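PDB 1DDZ: carbonic anhydrase from Porphyridium purpureum, which probably catalyses the reversible hydration of carbon dioxide to hydrogencarbonate as a zinc-dependent beta-class carbonic anhydrase. Local coordinates for residues S37-N42 with E462-V467; N43-Q48 with I338-A343. All blocks are in the same frame, centred on the assembly; numbering follows the deposited sequence.

Contact 1 of 2, residues S37-N42 with E462-V467; sequences SNIFAN and EVQGVV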
# COMPACT_ATOMS: atom_id res chain seq x y z
N SER A 37 10.81 23.59 -22.47
CA SER A 37 9.77 24.18 -21.65
C SER A 37 10.14 25.51 -20.99
O SER A 37 11.32 25.83 -20.77
CB SER A 37 9.30 23.18 -20.59
OG SER A 37 8.34 23.73 -19.69
N ASN A 38 9.12 26.29 -20.67
CA ASN A 38 9.33 27.57 -20.02
C ASN A 38 9.78 27.35 -18.57
O ASN A 38 10.32 28.26 -17.96
CB ASN A 38 8.10 28.49 -20.16
CG ASN A 38 7.06 28.30 -19.06
OD1 ASN A 38 6.60 29.28 -18.47
ND2 ASN A 38 6.65 27.06 -18.82
N ILE A 39 9.65 26.12 -18.06
CA ILE A 39 10.10 25.85 -16.70
C ILE A 39 11.61 26.00 -16.58
O ILE A 39 12.12 26.41 -15.55
CB ILE A 39 9.66 24.46 -16.13
CG1 ILE A 39 10.20 23.30 -16.96
CG2 ILE A 39 8.16 24.41 -15.95
CD1 ILE A 39 10.15 22.00 -16.22
N PHE A 40 12.33 25.69 -17.66
CA PHE A 40 13.77 25.82 -17.65
C PHE A 40 14.12 27.31 -17.69
O PHE A 40 14.97 27.79 -16.95
CB PHE A 40 14.36 25.07 -18.83
CG PHE A 40 14.13 23.59 -18.76
CD1 PHE A 40 13.22 22.97 -19.61
CD2 PHE A 40 14.81 22.82 -17.82
CE1 PHE A 40 13.00 21.61 -19.53
CE2 PHE A 40 14.60 21.45 -17.73
CZ PHE A 40 13.68 20.84 -18.59
N ALA A 41 13.36 28.07 -18.47
CA ALA A 41 13.56 29.50 -18.55
C ALA A 41 13.27 30.15 -17.19
O ALA A 41 13.97 31.07 -16.75
CB ALA A 41 12.65 30.09 -19.61
N ASN A 42 12.22 29.67 -16.53
CA ASN A 42 11.82 30.20 -15.24
C ASN A 42 12.83 29.81 -14.18
O ASN A 42 13.18 30.61 -13.33
CB ASN A 42 10.41 29.72 -14.88
CG ASN A 42 9.35 30.54 -15.58
OD1 ASN A 42 9.53 31.74 -15.79
ND2 ASN A 42 8.26 29.90 -15.97
N GLU A 462 1.33 17.18 -20.31
CA GLU A 462 2.74 16.94 -20.61
C GLU A 462 3.45 16.31 -19.42
O GLU A 462 3.30 16.76 -18.29
CB GLU A 462 3.38 18.27 -20.97
CG GLU A 462 4.88 18.26 -21.09
CD GLU A 462 5.43 19.63 -21.45
OE1 GLU A 462 5.71 20.42 -20.52
OE2 GLU A 462 5.59 19.91 -22.66
N VAL A 463 4.16 15.22 -19.65
CA VAL A 463 4.92 14.58 -18.58
C VAL A 463 6.38 14.95 -18.81
O VAL A 463 6.98 14.54 -19.81
CB VAL A 463 4.76 13.05 -18.58
CG1 VAL A 463 5.57 12.44 -17.44
CG2 VAL A 463 3.27 12.66 -18.47
N GLN A 464 6.94 15.72 -17.90
CA GLN A 464 8.32 16.20 -17.98
C GLN A 464 9.24 15.54 -16.94
O GLN A 464 8.85 15.30 -15.79
CB GLN A 464 8.32 17.73 -17.81
CG GLN A 464 9.66 18.39 -17.60
CD GLN A 464 10.46 18.56 -18.89
OE1 GLN A 464 11.49 17.90 -19.09
NE2 GLN A 464 10.02 19.46 -19.74
N GLY A 465 10.45 15.21 -17.37
CA GLY A 465 11.46 14.60 -16.51
C GLY A 465 12.52 15.67 -16.31
O GLY A 465 12.92 16.34 -17.28
N VAL A 466 13.04 15.80 -15.10
CA VAL A 466 13.98 16.87 -14.79
C VAL A 466 14.94 16.41 -13.68
O VAL A 466 14.62 15.46 -12.96
CB VAL A 466 13.10 18.13 -14.37
CG1 VAL A 466 13.20 18.45 -12.90
CG2 VAL A 466 13.35 19.32 -15.26
N VAL A 467 16.14 16.98 -13.62
CA VAL A 467 17.11 16.62 -12.57
C VAL A 467 17.99 17.85 -12.32
O VAL A 467 18.10 18.70 -13.18
CB VAL A 467 18.03 15.43 -12.96
CG1 VAL A 467 19.10 15.86 -13.98
CG2 VAL A 467 18.72 14.86 -11.72
O HOH W 1 7.99 21.06 -18.53

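Contact 2 of 2, residues N43-Q48 with I338-A343; sequences NEAWRQ and IINLPA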
# COMPACT_ATOMS: atom_id res chain seq x y z
N ASN A 43 13.30 28.57 -14.25
CA ASN A 43 14.31 28.11 -13.32
C ASN A 43 15.57 28.97 -13.46
O ASN A 43 16.23 29.29 -12.46
CB ASN A 43 14.68 26.68 -13.61
CG ASN A 43 15.94 26.26 -12.90
OD1 ASN A 43 16.95 25.95 -13.53
ND2 ASN A 43 15.90 26.26 -11.59
N GLU A 44 15.91 29.32 -14.69
CA GLU A 44 17.08 30.12 -14.96
C GLU A 44 16.91 31.52 -14.39
O GLU A 44 17.79 32.04 -13.70
CB GLU A 44 17.37 30.15 -16.45
CG GLU A 44 18.66 30.86 -16.84
CD GLU A 44 19.91 30.23 -16.22
OE1 GLU A 44 20.99 30.84 -16.37
OE2 GLU A 44 19.83 29.16 -15.59
N ALA A 45 15.78 32.15 -14.69
CA ALA A 45 15.49 33.49 -14.17
C ALA A 45 15.69 33.50 -12.64
O ALA A 45 16.30 34.40 -12.08
CB ALA A 45 14.07 33.88 -14.51
N TRP A 46 15.20 32.45 -11.99
CA TRP A 46 15.31 32.30 -10.55
C TRP A 46 16.77 32.23 -10.11
O TRP A 46 17.17 32.95 -9.20
CB TRP A 46 14.57 31.03 -10.10
CG TRP A 46 14.87 30.62 -8.70
CD1 TRP A 46 14.46 31.25 -7.57
CD2 TRP A 46 15.62 29.47 -8.28
NE1 TRP A 46 14.92 30.57 -6.46
CE2 TRP A 46 15.63 29.47 -6.87
CE3 TRP A 46 16.29 28.45 -8.96
CZ2 TRP A 46 16.27 28.48 -6.12
CZ3 TRP A 46 16.94 27.47 -8.22
CH2 TRP A 46 16.92 27.49 -6.82
N ARG A 47 17.56 31.36 -10.75
CA ARG A 47 18.97 31.22 -10.42
C ARG A 47 19.68 32.56 -10.54
O ARG A 47 20.46 32.93 -9.67
CB ARG A 47 19.67 30.25 -11.38
CG ARG A 47 19.10 28.87 -11.40
CD ARG A 47 19.83 28.05 -12.44
NE ARG A 47 21.23 27.90 -12.06
CZ ARG A 47 22.26 28.46 -12.68
NH1 ARG A 47 22.07 29.24 -13.74
NH2 ARG A 47 23.49 28.26 -12.22
N GLN A 48 19.38 33.29 -11.61
CA GLN A 48 19.99 34.58 -11.83
C GLN A 48 19.64 35.55 -10.73
O GLN A 48 20.51 36.12 -10.11
CB GLN A 48 19.60 35.15 -13.19
CG GLN A 48 20.37 34.52 -14.34
CD GLN A 48 21.83 34.25 -13.99
OE1 GLN A 48 22.30 33.11 -14.04
NE2 GLN A 48 22.54 35.29 -13.60
N ILE A 338 12.12 26.54 -7.30
CA ILE A 338 13.02 26.14 -8.36
C ILE A 338 12.53 26.52 -9.75
O ILE A 338 13.33 26.82 -10.62
CB ILE A 338 13.44 24.65 -8.22
CG1 ILE A 338 14.72 24.41 -9.01
CG2 ILE A 338 12.31 23.72 -8.64
CD1 ILE A 338 15.61 23.36 -8.42
N ILE A 339 11.21 26.59 -9.93
CA ILE A 339 10.66 26.97 -11.22
C ILE A 339 10.07 28.36 -11.20
O ILE A 339 9.25 28.71 -12.05
CB ILE A 339 9.66 25.96 -11.80
CG1 ILE A 339 8.51 25.70 -10.82
CG2 ILE A 339 10.40 24.69 -12.19
CD1 ILE A 339 7.48 24.67 -11.33
N ASN A 340 10.48 29.15 -10.22
CA ASN A 340 10.07 30.55 -10.12
C ASN A 340 8.56 30.82 -10.10
O ASN A 340 8.07 31.71 -10.81
CB ASN A 340 10.69 31.30 -11.30
CG ASN A 340 11.13 32.70 -10.94
OD1 ASN A 340 11.67 32.94 -9.86
ND2 ASN A 340 10.96 33.63 -11.88
N LEU A 341 7.82 30.10 -9.25
CA LEU A 341 6.37 30.26 -9.13
C LEU A 341 5.99 30.51 -7.70
O LEU A 341 6.61 29.99 -6.78
CB LEU A 341 5.61 29.01 -9.59
CG LEU A 341 5.58 28.57 -11.05
CD1 LEU A 341 4.61 27.41 -11.17
CD2 LEU A 341 5.16 29.72 -11.94
N PRO A 342 4.88 31.22 -7.49
CA PRO A 342 4.34 31.56 -6.18
C PRO A 342 4.00 30.33 -5.37
O PRO A 342 3.57 29.30 -5.91
CB PRO A 342 3.07 32.33 -6.54
CG PRO A 342 3.46 33.00 -7.81
CD PRO A 342 4.12 31.88 -8.55
N ALA A 343 4.21 30.43 -4.06
CA ALA A 343 3.92 29.33 -3.15
C ALA A 343 2.47 28.90 -3.35
O ALA A 343 1.56 29.71 -3.17
CB ALA A 343 4.14 29.79 -1.71

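Contact 1 of 2, residues S37-N42 with E462-V467
Phe-40 and Val-466 form the tightest apolar pair between helix 38-53 and strand 462-468. The two side chains pass alongside with their directions opposed. Phe-40 CE2 lies 3.5 Å from Val-466 CG2, and the methyl approaches the ring obliquely. The Val-466 side chain is about 8 Å from that of the zinc ligand His-384. Ile-39 adds a second, looser apolar touch: its CD1 is 4.3 Å from Val-466 CG2. The same Ile-39 CD1 meets Gln-464 CG at 3.9 Å, the two side chains reaching tip to tip. Ile-39 CG1 also rests over one face of the Phe-40 ring, toward its rim.

The amide of Gln-464 stands by the end of the Phe-40 ring. The two meet tip to tip, with ring and amide planes 90° apart. Gln-464 CD is 4.0 Å from Phe-40 CZ. In the mixed sheet, strand 462-468 lies between parallel strand 378-384 and antiparallel strand 476-481. Leu-475, just before the latter, and Asp-477 within it also touch Phe-40.

The hydrogen-bonded part of the contact is at the start of the helix. Ser-37 is the N-cap. Its OG stands anti to the backbone N (chi1 176°), where it accepts from Ile-39 N at 3.2 Å in an almost straight bond (177°). The hydroxyl has a second partner, a water 2.9 Å from Ser-37 OG. That water donates to Glu-462 OE1 at 3.1 Å and so bridges helix cap and strand. Arg-378 forms a long, weak ion pair with the same carboxylate.

The carboxylate of Glu-462 near the helix start would probably interact favourably with the helix dipole. With no direct hydrogen bond across the segments, the fit rests on side-chain packing, and the water-linked end is its polar supplement.

Contact 2 of 2, residues N43-Q48 with I338-A343
Asn-43 lies alongside Ile-338, and both ends of its amide are hydrogen-bonded. CB sits 3.3 Å from Ile-338 O. CG is turned anti to the backbone N (chi1 166°) and stays near the same carbonyl. At the tip, Asn-43 ND2 donates to Ile-338 O at 2.8 Å, with 166° at the hydrogen. The acceptor lies close to the amide plane. Asn-43 ND2 also bonds to Gly-473 O, and OD1 accepts from Leu-475 N. An alanine here would probably leave Ile-338 O, Gly-473 O and Leu-475 N without these side-chain mates, and the start of the loop after helix 335-338 would lose its hydrogen-bonded tie to helix 38-53.

Trp-46 packs one turn on. Ile-338 CA makes a CH-pi contact over the six-membered ring, 4.1 Å from its centroid. Trp-46 CZ3 is 3.9 Å from Ile-338 CG1, and Trp-46 CB touches Asn-340 OD1 at 3.5 Å. Asn-340 has positive phi and is the C-prime residue of the Schellman motif that ends helix 335-338. Helix 38-53 thus packs against that helix end. Ile-338 touches Trp-325 of strand 323-328, and Phe-58 of helix 57-62 meets Trp-46 edge-to-face.

Both contacts use helix 38-53, and both are largely buried. Contact 1 joins the helix's first turn to a strand of the sheet. Contact 2 takes the following turns to the loop after helix 335-338. They touch directly: Ile-39 CB packs on Ile-339 CG2 at 4.0 Å. Contact 1 is packed inside by apolar groups and the buried side chain of Gln-464, with no direct hydrogen bond across it and a partly exposed end bridged by water. Contact 2 has a direct side-chain bond to a backbone carbonyl inside, and Ala-45 and Asn-340 at its more open edge. Together they join this early helix to the part of the chain that carries the second zinc site.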